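Local coordinates for acyl-CoA dehydrogenase family protein (Porphyromonas gingivalis, PDB 2OKU) that probably oxidises acyl-CoA thioesters with the help of FAD, this chain being only the C-terminal helical domain of the longer protein, at residues 4-9 with 67-72; 23-28 with 81-86; 46-51 with 111-116; 73-78 with 104-109. All coordinates share one frame; numbering follows the deposited sequence.

Contact 1. Residues 4-9 with 67-72; sequences AAIRHI and RLVEMT
I6 and V69 meet methyl to methyl at a slant, CG2 of I6 lying 3.4 Å from CG2 of V69, closer than carbon pairs usually pack. I6 holds CG1 between its own backbone N and carbonyl carbon (chi1 80°), which leaves CG2 as the branch presented to the valine. One turn on, I9 meets the same V69 methyl with its CG1 at 4.0 Å, and here the side chains cross at about a right angle. I6 occupies the break between helices 2-5 and 7-11, and the contact lays this broken N-terminal helical run against the long helix 58-87 of an all-helical bundle. CG2 of I9 points elsewhere, resting 3.6 Å from OG1 of T72 and 3.8 Å from the L68 carbonyl oxygen. That oxygen is gripped twice, since T72 N and T72 OG1 donate to it from opposite faces of the carbonyl plane, the hydroxyl at 3.0 Å from L68 O. A water donates both to T72 OG1, at 2.9 Å, and to the I9 carbonyl oxygen, bridging the segments beside I9 CG2. Y14 packs on I9 and T72, while F91 of the second subunit packs on V69.

Contact 2. Residues 23-28 with 81-86; sequences QQTEVK and LMLAAN
T25, V27 and N86 carry a surface contact in which the loop joining helices 13-22 and 32-53 of the helical bundle folds over the C-terminal part of helix 58-87. The apolar share is small. CG1 of V27 lies 3.8 Å from CE of selenomethionine M82, the two side chains crossing at about a right angle; the M82 chain bends at chi2 and chi3, and the side chain also packs on K35, L38 and L31. CD2 of L83 touches both branches of T25, with OG1 at 3.5 Å from that methyl and CG2 a little farther off. The T25 hydroxyl takes its polar partner from the end of helix 13-22, where OG1 is hydrogen-bonded to Y22 O. Van der Waals contact continues to N86, whose side chain slides past T25 in the opposite direction, ND2 lying 3.8 Å from T25 CG2. No direct hydrogen bond crosses between 23-28 and 81-86; two waters bridge them, one at each branch of the N86 amide. The first accepts from ND2 at 3.1 Å and donates to E26 O. The second accepts from the backbone N of K28 and donates to N86 OD1 at 2.6 Å.

Contact 3. Residues 46-51 with 111-116; sequences EALIAF and SYVRAF
Helix 46-51 and helix 111-115 run in nearly the same direction, their axes 24° apart and 10.6 Å at closest approach, with L48 lying nearest V113 and F51 nearest R114 by CA. At that separation the space between them is bridged by side chains. L48 sets CG anti to its backbone N; from there CD1 meets V113 CG1 at 3.7 Å, the two chains slanting across one another. The same methyl lies 3.7 Å from NE of R114. R114 is extended from CG to NE and reaches across to the other helix, brushing F51 on the way. Its CG sits over the centre of the F51 ring, 4.1 Å from the centroid and only 5° off the ring normal, a CH-pi contact with the aliphatic part of the arginine. Farther out, NH1 comes to 3.6 Å of F51 CD1, with the guanidinium plane turned 48° from the ring, and CB of A47 meets the guanidinium at its edge, in plane. The charge is answered within its own helix, where NE forms a salt bridge with D110. V113 O comes to 3.5 Å of F51 CE2. The pair joins helices 32-53 and 92-115, which run the same way in an up-and-down bundle: L48 also packs on I109 of helix 92-115, and I49 turns to T72 on helix 58-87, which lies between the two in the chain and packs on both.

Contact 4. Residues 73-78 with 104-109; sequences AHAVFG and AEQEKI
The imidazole of H74 has CB of E105 over one face, 3.3 Å from NE2 and 3.5 Å from CE1, and at its edge, in plane, CD1 of I109, which stands 4.0 Å from CD2. The amide of Q106 is turned nearly perpendicular to the ring, the planes 83° apart; this side chain slides past H74 in the opposite direction, bringing Q106 CG to 3.7 Å of H74 CB. The E105 chain bends at chi2, and its carboxylate forms a salt bridge with K108, whose NZ meets OE2 at 2.8 Å on the syn side. No hydrogen bond crosses between the segments. The buried polar ends are satisfied elsewhere: H74 ND1 bonds to Y98 OH of the second subunit, the Y98 ring also meeting the imidazole at about 40°, and Q106 NE2 reaches the carbonyls of M71 and M41. Beyond H74, the F77 ring meets Y98 and F91 of that subunit edge-to-face. The axes of 73-78 and 104-109 run 166° apart and 10.3 Å at closest approach; their parent helices 58-87 and 92-115 form the antiparallel helical hairpin of a four-helix bundle, here with a histidine joining its core to the dimer interface.

Overall arrangement
Helix 58-87 serves several neighbours in turn: contacts 1, 4 and 2 draw on successive parts of it, 67-72, 73-78 and 81-86. Contact 3 instead pairs helices 32-53 and 92-115, yet it touches contacts 1 and 4, their centres 12 to 13 Å from one another. Contact 2 lies across the chain's middle from contacts 1 and 3, about 24 Å and 28 Å away between centres; it adjoins contact 4 in sequence, their centres about 18 Å apart. Along the chain, contact 1 closes before contact 4 opens, and contact 4 falls wholly between the segments of contact 3. Contacts 1, 2 and 4 also reach the second subunit, against which helix 58-87 lies.

Contact 1. Residues 4-9 with 67-72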
loop_
_atom_site.group_PDB
_atom_site.type_symbol
_atom_site.label_atom_id
_atom_site.label_comp_id
_atom_site.label_asym_id
_atom_site.label_seq_id
_atom_site.Cartn_x
_atom_site.Cartn_y
_atom_site.Cartn_z
ATOM N N ALA A 4 -14.866 17.130 -11.252
ATOM C CA ALA A 4 -14.116 16.938 -12.501
ATOM C C ALA A 4 -12.829 16.165 -12.251
ATOM O O ALA A 4 -12.517 15.215 -12.977
ATOM C CB ALA A 4 -13.786 18.313 -13.162
ATOM N N ALA A 5 -12.084 16.575 -11.227
ATOM C CA ALA A 5 -10.815 15.920 -10.873
ATOM C C ALA A 5 -10.999 14.447 -10.543
ATOM O O ALA A 5 -10.034 13.662 -10.562
ATOM C CB ALA A 5 -10.154 16.639 -9.668
ATOM N N ILE A 6 -12.221 14.050 -10.214
ATOM C CA ILE A 6 -12.465 12.645 -9.849
ATOM C C ILE A 6 -13.449 11.906 -10.776
ATOM O O ILE A 6 -13.949 10.865 -10.424
ATOM C CB ILE A 6 -12.850 12.443 -8.326
ATOM C CG1 ILE A 6 -14.303 12.752 -8.002
ATOM C CG2 ILE A 6 -11.916 13.207 -7.383
ATOM C CD1 ILE A 6 -14.753 11.981 -6.719
ATOM N N ARG A 7 -13.682 12.420 -11.982
ATOM C CA ARG A 7 -14.628 11.776 -12.891
ATOM C C ARG A 7 -14.307 10.295 -13.157
ATOM O O ARG A 7 -15.201 9.448 -13.312
ATOM C CB ARG A 7 -14.667 12.550 -14.202
ATOM C CG ARG A 7 -15.967 12.536 -14.817
ATOM C CD ARG A 7 -15.920 13.158 -16.202
ATOM N NE ARG A 7 -17.114 12.819 -16.963
ATOM C CZ ARG A 7 -18.206 13.583 -17.015
ATOM N NH1 ARG A 7 -18.260 14.750 -16.368
ATOM N NH2 ARG A 7 -19.248 13.197 -17.744
ATOM N N HIS A 8 -13.016 9.983 -13.222
ATOM C CA HIS A 8 -12.552 8.605 -13.456
ATOM C C HIS A 8 -12.845 7.700 -12.235
ATOM O O HIS A 8 -13.122 6.508 -12.380
ATOM C CB HIS A 8 -11.060 8.603 -13.847
ATOM C CG HIS A 8 -10.138 9.083 -12.758
ATOM N ND1 HIS A 8 -10.314 10.283 -12.103
ATOM C CD2 HIS A 8 -9.010 8.532 -12.244
ATOM C CE1 HIS A 8 -9.343 10.437 -11.215
ATOM N NE2 HIS A 8 -8.545 9.383 -11.271
ATOM N N ILE A 9 -12.853 8.293 -11.042
ATOM C CA ILE A 9 -13.250 7.612 -9.799
ATOM C C ILE A 9 -14.752 7.314 -9.745
ATOM O O ILE A 9 -15.159 6.159 -9.509
ATOM C CB ILE A 9 -12.848 8.457 -8.539
ATOM C CG1 ILE A 9 -11.345 8.750 -8.551
ATOM C CG2 ILE A 9 -13.391 7.801 -7.208
ATOM C CD1 ILE A 9 -10.419 7.530 -8.519
ATOM N N ARG A 67 -13.032 11.258 0.048
ATOM C CA ARG A 67 -13.303 9.929 0.655
ATOM C C ARG A 67 -13.569 8.830 -0.389
ATOM O O ARG A 67 -13.147 7.678 -0.217
ATOM C CB ARG A 67 -14.473 10.014 1.635
ATOM C CG ARG A 67 -14.092 10.694 2.899
ATOM C CD ARG A 67 -15.286 10.864 3.817
ATOM N NE ARG A 67 -14.861 11.772 4.817
ATOM C CZ ARG A 67 -15.120 13.085 4.874
ATOM N NH1 ARG A 67 -15.917 13.729 4.043
ATOM N NH2 ARG A 67 -14.576 13.739 5.840
ATOM N N LEU A 68 -14.241 9.188 -1.476
ATOM C CA LEU A 68 -14.480 8.224 -2.551
ATOM C C LEU A 68 -13.176 7.885 -3.266
ATOM O O LEU A 68 -12.976 6.731 -3.635
ATOM C CB LEU A 68 -15.514 8.750 -3.521
ATOM C CG LEU A 68 -16.923 8.976 -2.937
ATOM C CD1 LEU A 68 -17.834 9.512 -4.043
ATOM C CD2 LEU A 68 -17.486 7.693 -2.284
ATOM N N VAL A 69 -12.308 8.884 -3.465
ATOM C CA VAL A 69 -10.953 8.633 -3.956
ATOM C C VAL A 69 -10.201 7.654 -3.018
ATOM O O VAL A 69 -9.677 6.627 -3.465
ATOM C CB VAL A 69 -10.130 9.921 -4.138
ATOM C CG1 VAL A 69 -8.670 9.558 -4.492
ATOM C CG2 VAL A 69 -10.743 10.865 -5.187
ATOM N N GLU A 70 -10.169 7.958 -1.722
ATOM C CA GLU A 70 -9.517 7.099 -0.748
ATOM C C GLU A 70 -10.066 5.672 -0.735
ATOM O O GLU A 70 -9.303 4.712 -0.681
ATOM C CB GLU A 70 -9.647 7.683 0.642
ATOM C CG GLU A 70 -8.861 8.940 0.845
ATOM C CD GLU A 70 -9.103 9.482 2.253
ATOM O OE1 GLU A 70 -8.997 8.664 3.234
ATOM O OE2 GLU A 70 -9.400 10.689 2.355
HETATM N N MSE A 71 -11.394 5.561 -0.784
HETATM C CA MSE A 71 -12.074 4.280 -0.789
HETATM C C MSE A 71 -11.561 3.438 -1.966
HETATM O O MSE A 71 -11.261 2.238 -1.838
HETATM C CB MSE A 71 -13.587 4.516 -0.894
HETATM C CG MSE A 71 -14.415 3.277 -0.718
HETATM SE SE MSE A 71 -14.498 2.832 1.227
HETATM C CE MSE A 71 -15.603 1.186 1.012
ATOM N N THR A 72 -11.421 4.087 -3.117
ATOM C CA THR A 72 -10.887 3.442 -4.292
ATOM C C THR A 72 -9.406 3.083 -4.160
ATOM O O THR A 72 -9.002 1.977 -4.560
ATOM C CB THR A 72 -11.133 4.329 -5.561
ATOM O OG1 THR A 72 -12.547 4.597 -5.691
ATOM C CG2 THR A 72 -10.623 3.609 -6.808
HETATM O O HOH W 1 -13.558 4.144 -8.369
#

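Contact 2. Residues 23-28 with 81-86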
loop_
_atom_site.group_PDB
_atom_site.type_symbol
_atom_site.label_atom_id
_atom_site.label_comp_id
_atom_site.label_asym_id
_atom_site.label_seq_id
_atom_site.Cartn_x
_atom_site.Cartn_y
_atom_site.Cartn_z
ATOM N N GLN A 23 -7.711 -8.790 -11.256
ATOM C CA GLN A 23 -8.426 -9.963 -10.750
ATOM C C GLN A 23 -8.292 -11.189 -11.672
ATOM O O GLN A 23 -8.708 -12.283 -11.293
ATOM C CB GLN A 23 -9.904 -9.646 -10.521
ATOM C CG GLN A 23 -10.182 -8.861 -9.208
ATOM C CD GLN A 23 -10.090 -9.785 -7.995
ATOM O OE1 GLN A 23 -10.632 -10.890 -8.026
ATOM N NE2 GLN A 23 -9.411 -9.342 -6.927
ATOM N N GLN A 24 -7.747 -10.998 -12.871
ATOM C CA GLN A 24 -7.510 -12.107 -13.810
ATOM C C GLN A 24 -6.130 -12.739 -13.637
ATOM O O GLN A 24 -5.796 -13.695 -14.339
ATOM C CB GLN A 24 -7.675 -11.631 -15.255
ATOM C CG GLN A 24 -8.989 -10.939 -15.563
ATOM C CD GLN A 24 -10.186 -11.799 -15.290
ATOM O OE1 GLN A 24 -10.137 -13.020 -15.446
ATOM N NE2 GLN A 24 -11.288 -11.167 -14.889
ATOM N N THR A 25 -5.318 -12.184 -12.734
ATOM C CA THR A 25 -4.011 -12.699 -12.432
ATOM C C THR A 25 -4.162 -14.059 -11.798
ATOM O O THR A 25 -4.928 -14.221 -10.846
ATOM C CB THR A 25 -3.270 -11.822 -11.422
ATOM O OG1 THR A 25 -3.357 -10.465 -11.842
ATOM C CG2 THR A 25 -1.806 -12.237 -11.285
ATOM N N GLU A 26 -3.428 -15.026 -12.332
ATOM C CA GLU A 26 -3.424 -16.380 -11.786
ATOM C C GLU A 26 -2.530 -16.349 -10.563
ATOM O O GLU A 26 -1.366 -15.968 -10.673
ATOM C CB GLU A 26 -2.884 -17.356 -12.845
ATOM C CG GLU A 26 -2.642 -18.769 -12.339
ATOM C CD GLU A 26 -2.201 -19.756 -13.424
ATOM O OE1 GLU A 26 -1.160 -19.513 -14.098
ATOM O OE2 GLU A 26 -2.887 -20.800 -13.576
ATOM N N VAL A 27 -3.064 -16.690 -9.389
ATOM C CA VAL A 27 -2.259 -16.692 -8.174
ATOM C C VAL A 27 -2.261 -18.098 -7.551
ATOM O O VAL A 27 -3.147 -18.910 -7.807
ATOM C CB VAL A 27 -2.723 -15.609 -7.144
ATOM C CG1 VAL A 27 -2.696 -14.246 -7.786
ATOM C CG2 VAL A 27 -4.108 -15.923 -6.581
ATOM N N LYS A 28 -1.264 -18.371 -6.739
ATOM C CA LYS A 28 -1.205 -19.632 -6.016
ATOM C C LYS A 28 -2.272 -19.629 -4.917
ATOM O O LYS A 28 -2.734 -18.556 -4.527
ATOM C CB LYS A 28 0.174 -19.816 -5.421
ATOM C CG LYS A 28 1.226 -20.179 -6.488
ATOM C CD LYS A 28 2.592 -20.458 -5.884
ATOM C CE LYS A 28 2.554 -21.676 -4.920
ATOM N NZ LYS A 28 3.894 -22.341 -4.726
ATOM N N LEU A 81 -0.035 -4.471 -4.146
ATOM C CA LEU A 81 0.715 -5.240 -3.156
ATOM C C LEU A 81 0.500 -6.759 -3.320
ATOM O O LEU A 81 1.439 -7.539 -3.185
ATOM C CB LEU A 81 0.365 -4.751 -1.741
ATOM C CG LEU A 81 0.565 -3.263 -1.486
ATOM C CD1 LEU A 81 0.369 -2.991 0.065
ATOM C CD2 LEU A 81 1.898 -2.722 -2.027
HETATM N N MSE A 82 -0.716 -7.169 -3.658
HETATM C CA MSE A 82 -0.980 -8.574 -4.015
HETATM C C MSE A 82 -0.077 -9.014 -5.178
HETATM O O MSE A 82 0.470 -10.104 -5.171
HETATM C CB MSE A 82 -2.455 -8.773 -4.387
HETATM C CG MSE A 82 -3.044 -10.168 -4.238
HETATM SE SE MSE A 82 -4.245 -10.594 -5.750
HETATM C CE MSE A 82 -2.532 -10.647 -6.557
ATOM N N LEU A 83 0.044 -8.166 -6.194
ATOM C CA LEU A 83 0.886 -8.488 -7.354
ATOM C C LEU A 83 2.350 -8.606 -6.945
ATOM O O LEU A 83 3.045 -9.490 -7.419
ATOM C CB LEU A 83 0.667 -7.461 -8.467
ATOM C CG LEU A 83 -0.727 -7.451 -9.126
ATOM C CD1 LEU A 83 -0.837 -6.277 -10.098
ATOM C CD2 LEU A 83 -1.061 -8.748 -9.861
ATOM N N ALA A 84 2.799 -7.753 -6.026
ATOM C CA ALA A 84 4.153 -7.869 -5.487
ATOM C C ALA A 84 4.373 -9.204 -4.771
ATOM O O ALA A 84 5.420 -9.850 -4.956
ATOM C CB ALA A 84 4.475 -6.702 -4.567
ATOM N N ALA A 85 3.397 -9.616 -3.956
ATOM C CA ALA A 85 3.464 -10.888 -3.233
ATOM C C ALA A 85 3.343 -12.093 -4.158
ATOM O O ALA A 85 3.887 -13.151 -3.861
ATOM C CB ALA A 85 2.378 -10.953 -2.132
ATOM N N ASN A 86 2.625 -11.949 -5.267
ATOM C CA ASN A 86 2.573 -13.011 -6.274
ATOM C C ASN A 86 3.941 -13.216 -6.935
ATOM O O ASN A 86 4.366 -14.345 -7.201
ATOM C CB ASN A 86 1.500 -12.665 -7.313
ATOM C CG ASN A 86 1.338 -13.730 -8.377
ATOM O OD1 ASN A 86 1.103 -14.894 -8.066
ATOM N ND2 ASN A 86 1.447 -13.329 -9.651
HETATM O O HOH W 2 0.784 -14.945 -12.228
HETATM O O HOH W 3 0.536 -16.515 -6.088
#

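Contact 3. Residues 46-51 with 111-116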
loop_
_atom_site.group_PDB
_atom_site.type_symbol
_atom_site.label_atom_id
_atom_site.label_comp_id
_atom_site.label_asym_id
_atom_site.label_seq_id
_atom_site.Cartn_x
_atom_site.Cartn_y
_atom_site.Cartn_z
ATOM N N GLU A 46 -17.181 0.546 -5.181
ATOM C CA GLU A 46 -18.180 0.811 -6.205
ATOM C C GLU A 46 -19.526 1.107 -5.557
ATOM O O GLU A 46 -20.219 2.023 -5.974
ATOM C CB GLU A 46 -18.305 -0.394 -7.151
ATOM C CG GLU A 46 -19.344 -0.241 -8.270
ATOM C CD GLU A 46 -19.401 -1.453 -9.162
ATOM O OE1 GLU A 46 -19.705 -2.552 -8.638
ATOM O OE2 GLU A 46 -19.111 -1.307 -10.362
ATOM N N ALA A 47 -19.896 0.299 -4.567
ATOM C CA ALA A 47 -21.203 0.440 -3.914
ATOM C C ALA A 47 -21.290 1.774 -3.187
ATOM O O ALA A 47 -22.313 2.434 -3.246
ATOM C CB ALA A 47 -21.471 -0.709 -2.951
ATOM N N LEU A 48 -20.218 2.180 -2.517
ATOM C CA LEU A 48 -20.221 3.465 -1.777
ATOM C C LEU A 48 -20.286 4.663 -2.733
ATOM O O LEU A 48 -20.999 5.625 -2.484
ATOM C CB LEU A 48 -19.002 3.594 -0.859
ATOM C CG LEU A 48 -19.067 4.790 0.095
ATOM C CD1 LEU A 48 -20.209 4.590 1.124
ATOM C CD2 LEU A 48 -17.711 5.011 0.806
ATOM N N ILE A 49 -19.556 4.577 -3.848
ATOM C CA ILE A 49 -19.647 5.611 -4.879
ATOM C C ILE A 49 -21.088 5.742 -5.365
ATOM O O ILE A 49 -21.588 6.866 -5.443
ATOM C CB ILE A 49 -18.695 5.316 -6.062
ATOM C CG1 ILE A 49 -17.255 5.481 -5.567
ATOM C CG2 ILE A 49 -19.015 6.239 -7.287
ATOM C CD1 ILE A 49 -16.149 4.852 -6.474
ATOM N N ALA A 50 -21.741 4.605 -5.664
ATOM C CA ALA A 50 -23.167 4.573 -6.074
ATOM C C ALA A 50 -24.084 5.164 -5.015
ATOM O O ALA A 50 -25.013 5.913 -5.343
ATOM C CB ALA A 50 -23.617 3.148 -6.419
ATOM N N PHE A 51 -23.841 4.814 -3.759
ATOM C CA PHE A 51 -24.605 5.370 -2.637
ATOM C C PHE A 51 -24.627 6.906 -2.679
ATOM O O PHE A 51 -25.681 7.526 -2.465
ATOM C CB PHE A 51 -24.079 4.848 -1.292
ATOM C CG PHE A 51 -24.666 5.544 -0.101
ATOM C CD1 PHE A 51 -25.867 5.112 0.443
ATOM C CD2 PHE A 51 -24.043 6.645 0.451
ATOM C CE1 PHE A 51 -26.435 5.771 1.549
ATOM C CE2 PHE A 51 -24.586 7.301 1.544
ATOM C CZ PHE A 51 -25.776 6.871 2.100
ATOM N N SER A 111 -18.700 3.624 6.791
ATOM C CA SER A 111 -19.530 3.958 7.957
ATOM C C SER A 111 -19.851 5.469 8.033
ATOM O O SER A 111 -21.011 5.866 8.155
ATOM C CB SER A 111 -18.834 3.453 9.222
ATOM O OG SER A 111 -19.581 3.795 10.381
ATOM N N TYR A 112 -18.814 6.289 7.908
ATOM C CA TYR A 112 -18.964 7.735 7.915
ATOM C C TYR A 112 -19.858 8.246 6.806
ATOM O O TYR A 112 -20.798 8.987 7.058
ATOM C CB TYR A 112 -17.599 8.446 7.842
ATOM C CG TYR A 112 -17.793 9.965 7.742
ATOM C CD1 TYR A 112 -17.933 10.731 8.892
ATOM C CD2 TYR A 112 -17.862 10.589 6.521
ATOM C CE1 TYR A 112 -18.134 12.115 8.826
ATOM C CE2 TYR A 112 -18.048 11.980 6.428
ATOM C CZ TYR A 112 -18.184 12.726 7.602
ATOM O OH TYR A 112 -18.371 14.087 7.536
ATOM N N VAL A 113 -19.558 7.851 5.569
ATOM C CA VAL A 113 -20.308 8.317 4.401
ATOM C C VAL A 113 -21.772 7.888 4.441
ATOM O O VAL A 113 -22.680 8.685 4.124
ATOM C CB VAL A 113 -19.624 7.876 3.090
ATOM C CG1 VAL A 113 -20.508 8.177 1.859
ATOM C CG2 VAL A 113 -18.245 8.549 2.996
ATOM N N ARG A 114 -22.005 6.645 4.847
ATOM C CA ARG A 114 -23.363 6.118 4.942
ATOM C C ARG A 114 -24.188 6.714 6.098
ATOM O O ARG A 114 -25.413 6.769 6.012
ATOM C CB ARG A 114 -23.321 4.588 5.003
ATOM C CG ARG A 114 -22.936 3.984 3.634
ATOM C CD ARG A 114 -22.898 2.458 3.669
ATOM N NE ARG A 114 -22.408 1.935 2.393
ATOM C CZ ARG A 114 -23.175 1.733 1.327
ATOM N NH1 ARG A 114 -24.477 1.979 1.387
ATOM N NH2 ARG A 114 -22.650 1.250 0.211
ATOM N N ALA A 115 -23.522 7.152 7.156
ATOM C CA ALA A 115 -24.196 7.769 8.309
ATOM C C ALA A 115 -24.382 9.280 8.131
ATOM O O ALA A 115 -25.113 9.914 8.880
ATOM C CB ALA A 115 -23.449 7.481 9.571
ATOM N N PHE A 116 -23.720 9.857 7.137
ATOM C CA PHE A 116 -23.687 11.306 6.996
ATOM C C PHE A 116 -25.036 11.841 6.522
ATOM O O PHE A 116 -25.599 11.353 5.562
ATOM C CB PHE A 116 -22.567 11.724 6.031
ATOM C CG PHE A 116 -22.396 13.205 5.918
ATOM C CD1 PHE A 116 -21.744 13.915 6.913
ATOM C CD2 PHE A 116 -22.902 13.899 4.827
ATOM C CE1 PHE A 116 -21.594 15.317 6.826
ATOM C CE2 PHE A 116 -22.745 15.300 4.729
ATOM C CZ PHE A 116 -22.094 15.998 5.732
#

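Contact 4. Residues 73-78 with 104-109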
loop_
_atom_site.group_PDB
_atom_site.type_symbol
_atom_site.label_atom_id
_atom_site.label_comp_id
_atom_site.label_asym_id
_atom_site.label_seq_id
_atom_site.Cartn_x
_atom_site.Cartn_y
_atom_site.Cartn_z
ATOM N N ALA A 73 -8.608 4.025 -3.661
ATOM C CA ALA A 73 -7.175 3.854 -3.448
ATOM C C ALA A 73 -6.880 2.593 -2.621
ATOM O O ALA A 73 -5.965 1.811 -2.940
ATOM C CB ALA A 73 -6.569 5.111 -2.766
ATOM N N HIS A 74 -7.653 2.358 -1.563
ATOM C CA HIS A 74 -7.417 1.165 -0.733
ATOM C C HIS A 74 -7.517 -0.125 -1.555
ATOM O O HIS A 74 -6.665 -1.032 -1.431
ATOM C CB HIS A 74 -8.339 1.134 0.498
ATOM C CG HIS A 74 -8.058 2.237 1.456
ATOM N ND1 HIS A 74 -6.823 2.399 2.041
ATOM C CD2 HIS A 74 -8.827 3.256 1.895
ATOM C CE1 HIS A 74 -6.839 3.497 2.781
ATOM N NE2 HIS A 74 -8.056 4.014 2.739
ATOM N N ALA A 75 -8.539 -0.211 -2.409
ATOM C CA ALA A 75 -8.687 -1.362 -3.297
ATOM C C ALA A 75 -7.578 -1.482 -4.338
ATOM O O ALA A 75 -7.071 -2.580 -4.550
ATOM C CB ALA A 75 -10.073 -1.339 -3.992
ATOM N N VAL A 76 -7.223 -0.377 -5.001
ATOM C CA VAL A 76 -6.149 -0.373 -6.001
ATOM C C VAL A 76 -4.821 -0.741 -5.380
ATOM O O VAL A 76 -4.142 -1.687 -5.840
ATOM C CB VAL A 76 -6.036 0.989 -6.709
ATOM C CG1 VAL A 76 -4.779 1.037 -7.652
ATOM C CG2 VAL A 76 -7.358 1.315 -7.480
ATOM N N PHE A 77 -4.474 -0.028 -4.308
ATOM C CA PHE A 77 -3.193 -0.231 -3.615
ATOM C C PHE A 77 -3.062 -1.690 -3.214
ATOM O O PHE A 77 -2.002 -2.295 -3.391
ATOM C CB PHE A 77 -3.111 0.664 -2.384
ATOM C CG PHE A 77 -2.805 2.130 -2.673
ATOM C CD1 PHE A 77 -2.789 2.666 -3.960
ATOM C CD2 PHE A 77 -2.565 2.989 -1.602
ATOM C CE1 PHE A 77 -2.497 4.011 -4.172
ATOM C CE2 PHE A 77 -2.295 4.335 -1.804
ATOM C CZ PHE A 77 -2.264 4.856 -3.086
ATOM N N GLY A 78 -4.145 -2.260 -2.682
ATOM C CA GLY A 78 -4.142 -3.645 -2.201
ATOM C C GLY A 78 -3.793 -4.613 -3.312
ATOM O O GLY A 78 -3.019 -5.584 -3.134
ATOM N N ALA A 104 -9.671 -1.869 7.262
ATOM C CA ALA A 104 -10.025 -0.981 8.363
ATOM C C ALA A 104 -10.367 0.421 7.867
ATOM O O ALA A 104 -11.398 0.990 8.235
ATOM C CB ALA A 104 -8.913 -0.930 9.403
ATOM N N GLU A 105 -9.526 0.962 6.996
ATOM C CA GLU A 105 -9.739 2.309 6.513
ATOM C C GLU A 105 -10.966 2.412 5.632
ATOM O O GLU A 105 -11.715 3.377 5.765
ATOM C CB GLU A 105 -8.478 2.862 5.824
ATOM C CG GLU A 105 -7.237 3.015 6.727
ATOM C CD GLU A 105 -7.522 3.876 7.953
ATOM O OE1 GLU A 105 -7.949 5.012 7.787
ATOM O OE2 GLU A 105 -7.376 3.385 9.076
ATOM N N GLN A 106 -11.226 1.400 4.802
ATOM C CA GLN A 106 -12.437 1.362 4.001
ATOM C C GLN A 106 -13.694 1.332 4.896
ATOM O O GLN A 106 -14.697 1.957 4.595
ATOM C CB GLN A 106 -12.461 0.151 3.081
ATOM C CG GLN A 106 -11.730 0.325 1.761
ATOM C CD GLN A 106 -12.273 -0.625 0.701
ATOM O OE1 GLN A 106 -12.721 -1.738 1.016
ATOM N NE2 GLN A 106 -12.222 -0.196 -0.568
ATOM N N GLU A 107 -13.620 0.596 5.995
ATOM C CA GLU A 107 -14.756 0.468 6.888
ATOM C C GLU A 107 -15.084 1.824 7.551
ATOM O O GLU A 107 -16.230 2.219 7.624
ATOM C CB GLU A 107 -14.480 -0.603 7.937
ATOM C CG GLU A 107 -15.575 -0.821 8.953
ATOM C CD GLU A 107 -16.990 -1.011 8.406
ATOM O OE1 GLU A 107 -17.171 -1.719 7.394
ATOM O OE2 GLU A 107 -17.943 -0.489 9.040
ATOM N N LYS A 108 -14.057 2.540 7.980
ATOM C CA LYS A 108 -14.226 3.869 8.584
ATOM C C LYS A 108 -14.901 4.846 7.588
ATOM O O LYS A 108 -15.849 5.570 7.923
ATOM C CB LYS A 108 -12.867 4.422 9.017
ATOM C CG LYS A 108 -12.195 3.734 10.238
ATOM C CD LYS A 108 -10.783 4.317 10.348
ATOM C CE LYS A 108 -9.953 3.660 11.379
ATOM N NZ LYS A 108 -8.599 4.278 11.471
ATOM N N ILE A 109 -14.437 4.804 6.350
ATOM C CA ILE A 109 -14.986 5.651 5.296
ATOM C C ILE A 109 -16.427 5.253 5.000
ATOM O O ILE A 109 -17.315 6.095 4.986
ATOM C CB ILE A 109 -14.174 5.609 3.988
ATOM C CG1 ILE A 109 -12.739 6.123 4.181
ATOM C CG2 ILE A 109 -14.929 6.430 2.890
ATOM C CD1 ILE A 109 -11.739 5.741 3.051
#